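PDB 2W4E: Mutt/nudix family protein from Deinococcus radiodurans, which probably hydrolyses ADP-ribose or a related nucleoside diphosphate derivative with the help of magnesium, as a truncated, dimeric Nudix domain. Local coordinates for residues G4-F9 with V82-L87; V8-V13 with A49-E54; V20-F25 with I33-A38; G61-W66 with L86-V91; P70-Q75 with S129-Q134. One frame throughout, in Å; residues are numbered along the deposited sequence.

Interaction 1 (G4-F9 with V82-L87); sequences GPRAVF and VFYPLL
Phe9 and Phe83 both hold CG anti to the carbonyl carbon, beside the backbone N (chi1 -84° and -79°), and so drop their rings on the same side of two neighbouring parallel strands in the central mixed sheet of the Nudix fold. The two rings cross obliquely, planes 35° apart: Phe9 CE2 sits over one face of the Phe83 ring, toward its rim, 3.3 Å from Phe83 CD2, while Ala7 CB packs against Phe83 CE1. Phe83 also packs on Gln75 of the second subunit. Arg6 to Phe9 run alongside Val82 to Pro85. The hydrogen bond from Val82 N to Pro5 O is weak, whereas Ala7 N to Val82 O and Tyr84 N to Ala7 O (2.9 Å) point nearly along their C=O axes. Phe9 N instead approaches Tyr84 O from above the carbonyl plane. Leu86 N closes the ladder on Phe9 O at 2.7 Å.

On the other face, turned to helix 47-59, chi1 and an extended chi2 bring Arg6 CD 3.8 Å from Tyr84 CE2, and the bend at chi3 then turns the guanidinium nearly perpendicular to the phenol ring. Val82 CG1 lies over one face of that ring, toward its rim. Further along, Val8 points CG2 anti to its backbone N, and this methyl presses on Leu86 CD1 at 3.4 Å, tighter than usual for two carbons.

Interaction 2 (V8-V13 with A49-E54); sequences VFILPV and AAAARE
Four residue pairs make up this contact, and Ala51 takes part in two of them. Its CB fits between two side chains of the strand, 3.8 Å from Val8 CG2 and 4.1 Å from Ile10 CG1. Val8 straddles the helix backbone here: CG1, in the crowded position between backbone N and carbonyl carbon (chi1 61°), comes over the Ala50-Ala51 peptide, with Ala50 CB 4.1 Å from Val8 CG1. Ile10 holds CG1 anti to its carbonyl carbon, and its tip, CD1, reaches the next turn of the helix, lying 3.9 Å from Ala51 O and 4.1 Å from Glu54 CB.

Strand 8-13 and helix 49-54 cross at 57° with axes 8.4 Å apart, a close approach that the alanines allow. The helix belongs to the Nudix box, the family signature spanning residues 39 to 60, and this contact seats it on one face of the central sheet. Beyond the apolar layer, Glu54 leaves with CG anti to N and then bends at chi2, bringing OE1 into a weak, salt-bridged hydrogen bond with Arg53 NH1 at 3.3 Å. Arg53 is further held by Glu45 and Glu57. No hydrogen bond joins strand to helix, so the helix rests on the fit of apolar side chains. Glu54 and Glu57 belong to the part of the box that in Nudix enzymes usually binds magnesium, and the charge of Arg53 would probably temper their mutual repulsion.

Interaction 3 (V20-F25 with I33-A38); sequences VLIRQF and ITEIVA
Two pairs of backbone hydrogen bonds zip this antiparallel hairpin together. Ile22 N to Glu35 O (2.9 Å, 177° at the hydrogen) and Glu35 N to Ile22 O (2.8 Å) both run nearly along their C=O axes. The second pair, Gln24 N to Ile33 O and Ile33 N to Gln24 O, is less well aimed, each donor lying above the plane of the carbonyl it meets. Between them Arg23 and Thr34 form a non-hydrogen-bonded pair, their side chains side by side and pointing the same way. Glu35 extends beyond CG and places OE1 3.5 Å from Gln24 CB; its OE2 makes a salt bridge with Arg26, which would favour the charged carboxylate.

Ile22 carries CG1 in the crowded position (chi1 57°), which brings it 3.5 Å from Glu35 O and 4.0 Å from Glu35 CB, and CD1 goes on to Ile36 O. An alanine at Ile22 would remove CG1, CG2 and CD1 and would probably loosen the packing against Glu35 and Ile36. On the same strand, Leu21 forks, CD1 meeting Thr34 CG2 at 3.7 Å and CD2 meeting Ile36 CG2 at 3.8 Å.

Strand 18-26 is the middle of a three-stranded antiparallel sheet, between 31-35 and 104-110. After Ile36 the chain moves to the central sheet, where a backbone hydrogen bond joins Val37 to Ile10 of strand 6-14 and Val37 packs on Glu54 and Glu58 of helix 47-59.

Interaction 4 (G61-W66 with L86-V91); sequences GAASEW and LLALGV
Trp66 takes the largest share of this contact. With CG anti to its carbonyl carbon (chi1 -70°), the indole folds back over the partner strand and presents one face to Ala88, whose CB makes a CH-pi contact 3.9 Å from the centroid of the six-membered ring. Ala63 CB lies over the rim of that same face, 3.8 Å from Ala88 CB, while Leu86 CB meets the ring edge at CE3. A serine at Trp66 would remove the indole and is likely to leave Ala88 and Leu86 without this cover.

Leu89 is the next most buried, and its carbonyl marks a classic beta bulge in the antiparallel pairing: Ser64 and Glu65 both face it. Ser64 N bonds Leu89 O at 2.9 Å, with weaker bonds from Ser64 OG and Glu65 N. Leu89 N donates to Glu65 O at 2.9 Å. Glu65 runs alongside Leu89, Glu65 OE1 4.1 Å from Leu89 CD1, and ends in a salt bridge to Arg142. At Gly90 phi is 61°, and a CB would clash with Ser64 OG.

Interaction 5 (P70-Q75 with S129-Q134); sequences PGFYPQ and SLTLWQ
Over one face of the Phe72 ring stands Leu130 CD2, almost exactly above the centre: 3.5 Å from the centroid and 10° off the normal, a CH-pi contact made tip to tip. At the ring edge, in plane, lies Pro70 O; Thr131 OG1, hydrogen-bonded to Pro127 O, is near the plane by Phe72 CE2. Phe72 reaches the helix through the crowded first torsion, CG between backbone N and carbonyl carbon (chi1 60°), while Leu130 sends CG anti to its N.

Gln134, extended beyond CG, slides past the Pro70 ring in the opposite direction. Its NE2 donates to Pro70 O at 3.2 Å, arriving in the carbonyl plane on a lone pair, though bent to 138° at the hydrogen.

The irregular segment 70-75 follows strand 65-68 and precedes strand 82-93, to which Phe72 is tied by a backbone hydrogen bond with Phe83. Helix 126-141 packs Thr131 and Gln134 on Pro85 of that strand, and at the dimer interface its Leu130 meets Trp133 of the second subunit.

From the N terminus, strand 6-14 serves two contacts at once: interaction 2 closes the loop that reaches the Nudix helix, and interaction 1 closes a longer one to strand 82-93. The hairpin of interaction 3 lies within both loops and passes the chain from the three-stranded sheet back to the central one. Interaction 4 opens after interaction 2 has closed and ends on the strand of interaction 1, adding residues 61-66 to the central sheet beside the Nudix helix. Interaction 5 crosses both 1 and 4, bringing helix 126-141 against the loop at 70-75. Interactions 1, 3 and 5 all touch the second subunit.

Interaction 1 (G4-F9 with V82-L87)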
# COMPACT_ATOMS: atom_id res chain seq x y z
N GLY A 4 6.16 -1.01 -19.94
CA GLY A 4 6.28 -2.10 -18.97
C GLY A 4 4.95 -2.76 -18.67
O GLY A 4 3.90 -2.30 -19.15
N PRO A 5 4.97 -3.87 -17.90
CA PRO A 5 3.70 -4.50 -17.57
C PRO A 5 2.91 -3.58 -16.62
O PRO A 5 3.51 -2.85 -15.82
CB PRO A 5 4.11 -5.81 -16.87
CG PRO A 5 5.47 -5.53 -16.31
CD PRO A 5 6.10 -4.46 -17.16
N ARG A 6 1.59 -3.58 -16.75
CA ARG A 6 0.74 -2.73 -15.91
C ARG A 6 -0.48 -3.53 -15.46
O ARG A 6 -0.96 -4.38 -16.20
CB ARG A 6 0.27 -1.50 -16.68
CG ARG A 6 1.40 -0.64 -17.26
CD ARG A 6 0.90 0.58 -18.05
NE ARG A 6 0.24 0.22 -19.31
CZ ARG A 6 -0.60 1.01 -19.99
NH1 ARG A 6 -0.92 2.22 -19.54
NH2 ARG A 6 -1.14 0.57 -21.12
N ALA A 7 -0.99 -3.25 -14.26
CA ALA A 7 -2.30 -3.77 -13.86
C ALA A 7 -3.07 -2.61 -13.27
O ALA A 7 -2.47 -1.63 -12.77
CB ALA A 7 -2.12 -4.88 -12.82
N VAL A 8 -4.39 -2.71 -13.32
CA VAL A 8 -5.28 -1.70 -12.78
C VAL A 8 -5.98 -2.25 -11.55
O VAL A 8 -6.30 -3.43 -11.51
CB VAL A 8 -6.27 -1.22 -13.88
CG1 VAL A 8 -7.14 -2.37 -14.38
CG2 VAL A 8 -7.08 -0.09 -13.36
N PHE A 9 -6.15 -1.42 -10.51
CA PHE A 9 -6.83 -1.84 -9.30
C PHE A 9 -7.98 -0.86 -9.16
O PHE A 9 -7.80 0.34 -9.33
CB PHE A 9 -5.90 -1.77 -8.08
CG PHE A 9 -5.05 -2.99 -7.92
CD1 PHE A 9 -5.29 -3.88 -6.88
CD2 PHE A 9 -4.02 -3.27 -8.83
CE1 PHE A 9 -4.52 -5.07 -6.74
CE2 PHE A 9 -3.27 -4.44 -8.69
CZ PHE A 9 -3.52 -5.33 -7.64
N VAL A 82 3.94 -1.87 -12.58
CA VAL A 82 3.26 -0.73 -11.96
C VAL A 82 1.77 -1.06 -11.80
O VAL A 82 1.13 -1.60 -12.73
CB VAL A 82 3.44 0.58 -12.75
CG1 VAL A 82 2.78 1.78 -12.06
CG2 VAL A 82 4.91 0.87 -12.97
N PHE A 83 1.25 -0.76 -10.62
CA PHE A 83 -0.16 -0.90 -10.29
C PHE A 83 -0.77 0.48 -10.31
O PHE A 83 -0.26 1.39 -9.66
CB PHE A 83 -0.28 -1.54 -8.88
CG PHE A 83 -0.07 -3.03 -8.87
CD1 PHE A 83 0.30 -3.70 -10.05
CD2 PHE A 83 -0.19 -3.76 -7.68
CE1 PHE A 83 0.50 -5.06 -10.06
CE2 PHE A 83 -0.00 -5.13 -7.67
CZ PHE A 83 0.34 -5.80 -8.82
N TYR A 84 -1.85 0.64 -11.08
CA TYR A 84 -2.59 1.89 -11.15
C TYR A 84 -3.93 1.80 -10.44
O TYR A 84 -4.85 1.13 -10.93
CB TYR A 84 -2.80 2.31 -12.62
CG TYR A 84 -1.52 2.73 -13.28
CD1 TYR A 84 -1.01 4.01 -13.10
CD2 TYR A 84 -0.81 1.83 -14.08
CE1 TYR A 84 0.19 4.40 -13.69
CE2 TYR A 84 0.40 2.22 -14.69
CZ TYR A 84 0.88 3.49 -14.48
OH TYR A 84 2.06 3.84 -15.06
N PRO A 85 -4.06 2.47 -9.29
CA PRO A 85 -5.34 2.37 -8.58
C PRO A 85 -6.37 3.40 -9.05
O PRO A 85 -5.98 4.54 -9.40
CB PRO A 85 -4.96 2.56 -7.11
CG PRO A 85 -3.71 3.41 -7.14
CD PRO A 85 -3.02 3.12 -8.49
N LEU A 86 -7.65 3.00 -9.14
CA LEU A 86 -8.74 3.95 -9.37
C LEU A 86 -9.89 3.75 -8.37
O LEU A 86 -10.24 2.60 -8.01
CB LEU A 86 -9.27 3.93 -10.82
CG LEU A 86 -8.26 4.39 -11.92
CD1 LEU A 86 -7.62 3.20 -12.52
CD2 LEU A 86 -8.91 5.26 -13.03
N LEU A 87 -10.48 4.87 -7.98
CA LEU A 87 -11.76 4.85 -7.28
C LEU A 87 -12.95 4.94 -8.28
O LEU A 87 -13.07 5.93 -9.03
CB LEU A 87 -11.80 6.00 -6.31
CG LEU A 87 -13.14 6.26 -5.60
CD1 LEU A 87 -13.52 5.02 -4.70
CD2 LEU A 87 -13.01 7.52 -4.76

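Interaction 2 (V8-V13 with A49-E54)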
# COMPACT_ATOMS: atom_id res chain seq x y z
N VAL A 8 -4.39 -2.71 -13.32
CA VAL A 8 -5.28 -1.70 -12.78
C VAL A 8 -5.98 -2.25 -11.55
O VAL A 8 -6.30 -3.43 -11.51
CB VAL A 8 -6.27 -1.22 -13.88
CG1 VAL A 8 -7.14 -2.37 -14.38
CG2 VAL A 8 -7.08 -0.09 -13.36
N PHE A 9 -6.15 -1.42 -10.51
CA PHE A 9 -6.83 -1.84 -9.30
C PHE A 9 -7.98 -0.86 -9.16
O PHE A 9 -7.80 0.34 -9.33
CB PHE A 9 -5.90 -1.77 -8.08
CG PHE A 9 -5.05 -2.99 -7.92
CD1 PHE A 9 -5.29 -3.88 -6.88
CD2 PHE A 9 -4.02 -3.27 -8.83
CE1 PHE A 9 -4.52 -5.07 -6.74
CE2 PHE A 9 -3.27 -4.44 -8.69
CZ PHE A 9 -3.52 -5.33 -7.64
N ILE A 10 -9.15 -1.39 -8.85
CA ILE A 10 -10.36 -0.60 -8.77
C ILE A 10 -11.07 -0.81 -7.46
O ILE A 10 -11.54 -1.94 -7.16
CB ILE A 10 -11.37 -0.97 -9.91
CG1 ILE A 10 -10.76 -0.79 -11.30
CG2 ILE A 10 -12.66 -0.09 -9.79
CD1 ILE A 10 -10.22 -2.06 -11.87
N LEU A 11 -11.23 0.27 -6.72
CA LEU A 11 -12.10 0.25 -5.56
C LEU A 11 -13.52 0.69 -5.99
O LEU A 11 -13.75 1.87 -6.24
CB LEU A 11 -11.55 1.18 -4.46
CG LEU A 11 -12.47 1.48 -3.26
CD1 LEU A 11 -12.93 0.15 -2.60
CD2 LEU A 11 -11.66 2.39 -2.28
N PRO A 12 -14.48 -0.25 -6.11
CA PRO A 12 -15.79 0.11 -6.63
C PRO A 12 -16.73 0.47 -5.47
O PRO A 12 -16.81 -0.29 -4.47
CB PRO A 12 -16.26 -1.21 -7.30
CG PRO A 12 -15.15 -2.20 -7.08
CD PRO A 12 -14.46 -1.70 -5.83
N VAL A 13 -17.40 1.61 -5.56
CA VAL A 13 -18.29 2.06 -4.48
C VAL A 13 -19.68 2.37 -5.08
O VAL A 13 -19.78 3.11 -6.08
CB VAL A 13 -17.72 3.28 -3.73
CG1 VAL A 13 -18.76 3.91 -2.77
CG2 VAL A 13 -16.39 2.93 -2.99
N ALA A 49 -9.92 2.07 -20.05
CA ALA A 49 -10.64 0.96 -20.68
C ALA A 49 -10.40 -0.38 -20.01
O ALA A 49 -11.34 -1.19 -19.86
CB ALA A 49 -10.30 0.87 -22.19
N ALA A 50 -9.15 -0.65 -19.61
CA ALA A 50 -8.85 -1.84 -18.81
C ALA A 50 -9.70 -1.84 -17.51
O ALA A 50 -10.28 -2.87 -17.11
CB ALA A 50 -7.36 -1.87 -18.46
N ALA A 51 -9.77 -0.68 -16.88
CA ALA A 51 -10.53 -0.53 -15.61
C ALA A 51 -12.01 -0.91 -15.74
O ALA A 51 -12.48 -1.77 -15.01
CB ALA A 51 -10.33 0.89 -14.99
N ALA A 52 -12.72 -0.35 -16.73
CA ALA A 52 -14.12 -0.70 -16.96
C ALA A 52 -14.32 -2.19 -17.30
O ALA A 52 -15.21 -2.86 -16.75
CB ALA A 52 -14.72 0.19 -18.03
N ARG A 53 -13.44 -2.72 -18.15
CA ARG A 53 -13.48 -4.11 -18.53
C ARG A 53 -13.39 -5.04 -17.31
O ARG A 53 -14.21 -5.96 -17.14
CB ARG A 53 -12.35 -4.46 -19.55
CG ARG A 53 -12.47 -5.91 -19.94
CD ARG A 53 -11.36 -6.54 -20.79
NE ARG A 53 -10.05 -5.96 -20.54
CZ ARG A 53 -9.23 -6.34 -19.57
NH1 ARG A 53 -9.60 -7.31 -18.73
NH2 ARG A 53 -8.06 -5.74 -19.43
N GLU A 54 -12.41 -4.78 -16.46
CA GLU A 54 -12.18 -5.55 -15.27
C GLU A 54 -13.34 -5.48 -14.29
O GLU A 54 -13.76 -6.52 -13.69
CB GLU A 54 -10.91 -4.99 -14.59
CG GLU A 54 -10.16 -6.00 -13.72
CD GLU A 54 -9.85 -7.30 -14.47
OE1 GLU A 54 -9.07 -7.30 -15.45
OE2 GLU A 54 -10.39 -8.34 -14.08

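Interaction 3 (V20-F25 with I33-A38)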
# COMPACT_ATOMS: atom_id res chain seq x y z
N VAL A 20 -17.51 -2.71 -3.18
CA VAL A 20 -17.68 -4.00 -3.80
C VAL A 20 -16.34 -4.74 -3.81
O VAL A 20 -15.52 -4.49 -4.69
CB VAL A 20 -18.26 -3.89 -5.22
CG1 VAL A 20 -18.55 -5.29 -5.80
CG2 VAL A 20 -19.54 -3.00 -5.19
N LEU A 21 -16.16 -5.65 -2.84
CA LEU A 21 -14.94 -6.45 -2.73
C LEU A 21 -15.10 -7.83 -3.31
O LEU A 21 -16.20 -8.25 -3.63
CB LEU A 21 -14.51 -6.57 -1.25
CG LEU A 21 -14.50 -5.25 -0.52
CD1 LEU A 21 -13.99 -5.38 0.94
CD2 LEU A 21 -13.60 -4.29 -1.32
N ILE A 22 -13.99 -8.55 -3.44
CA ILE A 22 -14.02 -9.97 -3.79
C ILE A 22 -13.21 -10.80 -2.80
O ILE A 22 -12.28 -10.29 -2.15
CB ILE A 22 -13.49 -10.23 -5.20
CG1 ILE A 22 -12.05 -9.69 -5.34
CG2 ILE A 22 -14.45 -9.64 -6.25
CD1 ILE A 22 -11.39 -10.04 -6.66
N ARG A 23 -13.58 -12.08 -2.67
CA ARG A 23 -12.73 -13.06 -1.96
C ARG A 23 -12.29 -13.97 -3.04
O ARG A 23 -13.10 -14.63 -3.70
CB ARG A 23 -13.45 -13.82 -0.82
CG ARG A 23 -13.91 -12.94 0.38
CD ARG A 23 -14.26 -13.75 1.65
NE ARG A 23 -14.92 -12.88 2.64
CZ ARG A 23 -16.22 -12.90 2.94
NH1 ARG A 23 -17.05 -13.75 2.35
NH2 ARG A 23 -16.70 -12.04 3.84
N GLN A 24 -11.00 -13.97 -3.28
CA GLN A 24 -10.42 -14.71 -4.36
C GLN A 24 -9.43 -15.72 -3.80
O GLN A 24 -8.60 -15.36 -2.98
CB GLN A 24 -9.67 -13.74 -5.25
CG GLN A 24 -9.14 -14.38 -6.50
CD GLN A 24 -8.89 -13.36 -7.58
OE1 GLN A 24 -8.47 -12.21 -7.30
NE2 GLN A 24 -9.10 -13.77 -8.82
N PHE A 25 -9.53 -16.97 -4.25
CA PHE A 25 -8.53 -17.99 -3.92
C PHE A 25 -7.17 -17.56 -4.46
O PHE A 25 -7.06 -17.13 -5.61
CB PHE A 25 -8.91 -19.36 -4.53
CG PHE A 25 -7.99 -20.48 -4.11
CD1 PHE A 25 -8.10 -21.05 -2.85
CD2 PHE A 25 -7.01 -20.96 -4.97
CE1 PHE A 25 -7.23 -22.09 -2.44
CE2 PHE A 25 -6.12 -22.01 -4.57
CZ PHE A 25 -6.25 -22.56 -3.31
N ILE A 33 -8.66 -14.60 -0.03
CA ILE A 33 -8.29 -13.37 0.65
C ILE A 33 -9.15 -12.23 0.08
O ILE A 33 -9.49 -12.24 -1.11
CB ILE A 33 -6.75 -13.07 0.57
CG1 ILE A 33 -6.41 -11.73 1.24
CG2 ILE A 33 -6.25 -13.16 -0.89
CD1 ILE A 33 -4.92 -11.48 1.55
N THR A 34 -9.53 -11.30 0.95
CA THR A 34 -10.35 -10.14 0.61
C THR A 34 -9.51 -9.14 -0.20
O THR A 34 -8.42 -8.69 0.26
CB THR A 34 -10.88 -9.46 1.90
OG1 THR A 34 -11.64 -10.41 2.63
CG2 THR A 34 -11.82 -8.32 1.55
N GLU A 35 -10.00 -8.82 -1.39
CA GLU A 35 -9.31 -7.92 -2.31
C GLU A 35 -10.31 -6.95 -2.94
O GLU A 35 -11.52 -7.20 -2.96
CB GLU A 35 -8.64 -8.71 -3.43
CG GLU A 35 -7.59 -9.71 -2.93
CD GLU A 35 -7.03 -10.56 -4.05
OE1 GLU A 35 -7.77 -10.82 -5.04
OE2 GLU A 35 -5.86 -10.96 -3.95
N ILE A 36 -9.79 -5.84 -3.46
CA ILE A 36 -10.58 -5.03 -4.44
C ILE A 36 -10.45 -5.66 -5.84
O ILE A 36 -9.78 -6.69 -6.00
CB ILE A 36 -10.18 -3.52 -4.41
CG1 ILE A 36 -8.72 -3.31 -4.82
CG2 ILE A 36 -10.48 -2.88 -3.00
CD1 ILE A 36 -8.39 -1.77 -5.09
N VAL A 37 -11.12 -5.09 -6.85
CA VAL A 37 -11.09 -5.59 -8.22
C VAL A 37 -9.74 -5.29 -8.84
O VAL A 37 -9.19 -4.23 -8.59
CB VAL A 37 -12.24 -4.94 -9.07
CG1 VAL A 37 -12.13 -5.32 -10.55
CG2 VAL A 37 -13.60 -5.38 -8.51
N ALA A 38 -9.20 -6.21 -9.64
CA ALA A 38 -7.93 -5.95 -10.29
C ALA A 38 -7.68 -6.90 -11.44
O ALA A 38 -8.24 -8.00 -11.48
CB ALA A 38 -6.77 -6.07 -9.26

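Interaction 4 (G61-W66 with L86-V91)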
# COMPACT_ATOMS: atom_id res chain seq x y z
N GLY A 61 -19.91 -5.10 -12.78
CA GLY A 61 -20.16 -3.73 -12.30
C GLY A 61 -19.99 -2.74 -13.42
O GLY A 61 -19.29 -3.03 -14.37
N ALA A 62 -20.64 -1.57 -13.31
CA ALA A 62 -20.33 -0.40 -14.14
C ALA A 62 -20.32 0.83 -13.25
O ALA A 62 -21.04 0.88 -12.28
CB ALA A 62 -21.39 -0.23 -15.22
N ALA A 63 -19.54 1.84 -13.58
CA ALA A 63 -19.36 3.00 -12.70
C ALA A 63 -19.88 4.28 -13.36
O ALA A 63 -19.74 4.45 -14.56
CB ALA A 63 -17.89 3.19 -12.41
N SER A 64 -20.43 5.19 -12.56
CA SER A 64 -20.86 6.50 -13.05
C SER A 64 -19.71 7.47 -13.19
O SER A 64 -19.72 8.35 -14.08
CB SER A 64 -21.93 7.09 -12.10
OG SER A 64 -21.32 7.72 -11.00
N GLU A 65 -18.70 7.33 -12.31
CA GLU A 65 -17.54 8.28 -12.26
C GLU A 65 -16.25 7.53 -11.87
O GLU A 65 -16.29 6.60 -11.05
CB GLU A 65 -17.78 9.42 -11.25
CG GLU A 65 -16.65 10.46 -11.19
CD GLU A 65 -16.78 11.47 -10.07
OE1 GLU A 65 -17.82 11.50 -9.38
OE2 GLU A 65 -15.86 12.29 -9.88
N TRP A 66 -15.13 7.94 -12.44
CA TRP A 66 -13.81 7.34 -12.17
C TRP A 66 -12.87 8.39 -11.63
O TRP A 66 -12.78 9.48 -12.19
CB TRP A 66 -13.21 6.76 -13.47
CG TRP A 66 -13.92 5.56 -13.99
CD1 TRP A 66 -14.95 5.52 -14.88
CD2 TRP A 66 -13.65 4.20 -13.61
NE1 TRP A 66 -15.34 4.21 -15.08
CE2 TRP A 66 -14.56 3.39 -14.31
CE3 TRP A 66 -12.75 3.61 -12.72
CZ2 TRP A 66 -14.57 2.00 -14.19
CZ3 TRP A 66 -12.75 2.20 -12.63
CH2 TRP A 66 -13.66 1.43 -13.35
N LEU A 86 -7.65 3.00 -9.14
CA LEU A 86 -8.74 3.95 -9.37
C LEU A 86 -9.89 3.75 -8.37
O LEU A 86 -10.24 2.60 -8.01
CB LEU A 86 -9.27 3.93 -10.82
CG LEU A 86 -8.26 4.39 -11.92
CD1 LEU A 86 -7.62 3.20 -12.52
CD2 LEU A 86 -8.91 5.26 -13.03
N LEU A 87 -10.48 4.87 -7.98
CA LEU A 87 -11.76 4.85 -7.28
C LEU A 87 -12.95 4.94 -8.28
O LEU A 87 -13.07 5.93 -9.03
CB LEU A 87 -11.80 6.00 -6.31
CG LEU A 87 -13.14 6.26 -5.60
CD1 LEU A 87 -13.52 5.02 -4.70
CD2 LEU A 87 -13.01 7.52 -4.76
N ALA A 88 -13.81 3.93 -8.28
CA ALA A 88 -15.03 3.95 -9.12
C ALA A 88 -16.27 4.26 -8.24
O ALA A 88 -16.53 3.60 -7.22
CB ALA A 88 -15.18 2.62 -9.88
N LEU A 89 -17.05 5.27 -8.64
CA LEU A 89 -18.22 5.69 -7.85
C LEU A 89 -19.50 5.41 -8.60
O LEU A 89 -19.48 5.15 -9.82
CB LEU A 89 -18.10 7.20 -7.49
CG LEU A 89 -16.77 7.36 -6.73
CD1 LEU A 89 -16.13 8.70 -6.92
CD2 LEU A 89 -16.88 6.99 -5.22
N GLY A 90 -20.62 5.47 -7.88
CA GLY A 90 -21.92 5.24 -8.54
C GLY A 90 -22.04 3.86 -9.18
O GLY A 90 -22.75 3.69 -10.17
N VAL A 91 -21.39 2.86 -8.59
CA VAL A 91 -21.32 1.53 -9.19
C VAL A 91 -22.65 0.75 -9.06
O VAL A 91 -23.27 0.72 -8.00
CB VAL A 91 -20.14 0.68 -8.60
CG1 VAL A 91 -20.10 -0.68 -9.30
CG2 VAL A 91 -18.79 1.46 -8.78

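Interaction 5 (P70-Q75 with S129-Q134)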
# COMPACT_ATOMS: atom_id res chain seq x y z
N PRO A 70 -2.86 7.72 -7.07
CA PRO A 70 -1.43 7.58 -7.46
C PRO A 70 -0.96 6.14 -7.77
O PRO A 70 -1.06 5.26 -6.92
CB PRO A 70 -0.67 8.12 -6.23
CG PRO A 70 -1.68 9.15 -5.63
CD PRO A 70 -3.06 8.56 -5.87
N GLY A 71 -0.39 5.93 -8.96
CA GLY A 71 0.27 4.66 -9.31
C GLY A 71 1.41 4.26 -8.36
O GLY A 71 2.00 5.12 -7.70
N PHE A 72 1.70 2.96 -8.24
CA PHE A 72 2.79 2.49 -7.34
C PHE A 72 3.40 1.19 -7.85
O PHE A 72 2.73 0.45 -8.55
CB PHE A 72 2.34 2.30 -5.86
CG PHE A 72 1.21 1.29 -5.66
CD1 PHE A 72 1.50 -0.02 -5.25
CD2 PHE A 72 -0.14 1.66 -5.82
CE1 PHE A 72 0.49 -0.99 -5.05
CE2 PHE A 72 -1.20 0.66 -5.62
CZ PHE A 72 -0.87 -0.63 -5.21
N TYR A 73 4.64 0.92 -7.44
CA TYR A 73 5.28 -0.39 -7.65
C TYR A 73 5.02 -1.28 -6.43
O TYR A 73 5.42 -0.93 -5.31
CB TYR A 73 6.80 -0.24 -7.79
CG TYR A 73 7.27 0.72 -8.87
CD1 TYR A 73 7.36 0.33 -10.20
CD2 TYR A 73 7.69 2.03 -8.54
CE1 TYR A 73 7.81 1.20 -11.20
CE2 TYR A 73 8.15 2.92 -9.54
CZ TYR A 73 8.19 2.49 -10.86
OH TYR A 73 8.65 3.34 -11.85
N PRO A 74 4.38 -2.43 -6.62
CA PRO A 74 4.08 -3.30 -5.49
C PRO A 74 5.34 -3.98 -4.91
O PRO A 74 5.37 -4.30 -3.72
CB PRO A 74 3.13 -4.34 -6.10
CG PRO A 74 3.57 -4.43 -7.52
CD PRO A 74 3.82 -2.98 -7.87
N GLN A 75 6.36 -4.18 -5.74
CA GLN A 75 7.56 -4.89 -5.31
C GLN A 75 8.77 -4.43 -6.14
O GLN A 75 9.28 -5.17 -6.96
CB GLN A 75 7.34 -6.39 -5.45
CG GLN A 75 6.92 -7.04 -4.15
CD GLN A 75 6.87 -8.56 -4.23
OE1 GLN A 75 6.12 -9.13 -5.02
NE2 GLN A 75 7.68 -9.22 -3.40
N SER A 129 -5.04 -2.69 0.30
CA SER A 129 -4.99 -1.77 1.47
C SER A 129 -4.48 -0.40 1.04
O SER A 129 -4.99 0.61 1.51
CB SER A 129 -4.05 -2.26 2.61
OG SER A 129 -4.50 -3.50 3.09
N LEU A 130 -3.47 -0.36 0.18
CA LEU A 130 -2.88 0.94 -0.17
C LEU A 130 -3.94 1.74 -0.95
O LEU A 130 -4.06 2.93 -0.77
CB LEU A 130 -1.60 0.78 -1.02
CG LEU A 130 -0.93 2.06 -1.54
CD1 LEU A 130 -0.74 3.17 -0.43
CD2 LEU A 130 0.39 1.71 -2.17
N THR A 131 -4.71 1.07 -1.80
CA THR A 131 -5.73 1.78 -2.60
C THR A 131 -6.79 2.39 -1.67
O THR A 131 -7.25 3.52 -1.88
CB THR A 131 -6.34 0.83 -3.64
OG1 THR A 131 -5.30 0.36 -4.48
CG2 THR A 131 -7.43 1.54 -4.53
N LEU A 132 -7.17 1.61 -0.66
CA LEU A 132 -8.19 2.06 0.32
C LEU A 132 -7.70 3.29 1.07
O LEU A 132 -8.43 4.26 1.25
CB LEU A 132 -8.59 0.95 1.31
CG LEU A 132 -9.52 -0.10 0.69
CD1 LEU A 132 -9.38 -1.40 1.54
CD2 LEU A 132 -10.98 0.42 0.71
N TRP A 133 -6.45 3.26 1.50
CA TRP A 133 -5.90 4.43 2.14
C TRP A 133 -5.91 5.61 1.17
O TRP A 133 -6.32 6.70 1.55
CB TRP A 133 -4.48 4.18 2.66
CG TRP A 133 -4.45 3.43 3.92
CD1 TRP A 133 -4.02 2.14 4.10
CD2 TRP A 133 -4.87 3.89 5.21
NE1 TRP A 133 -4.14 1.78 5.42
CE2 TRP A 133 -4.67 2.83 6.13
CE3 TRP A 133 -5.37 5.10 5.68
CZ2 TRP A 133 -4.96 2.94 7.49
CZ3 TRP A 133 -5.65 5.23 7.04
CH2 TRP A 133 -5.43 4.15 7.93
N GLN A 134 -5.44 5.42 -0.05
CA GLN A 134 -5.35 6.57 -0.99
C GLN A 134 -6.74 7.12 -1.35
O GLN A 134 -6.86 8.31 -1.62
CB GLN A 134 -4.64 6.15 -2.29
CG GLN A 134 -3.13 5.84 -2.19
CD GLN A 134 -2.64 5.23 -3.52
OE1 GLN A 134 -3.46 4.77 -4.33
NE2 GLN A 134 -1.36 5.21 -3.75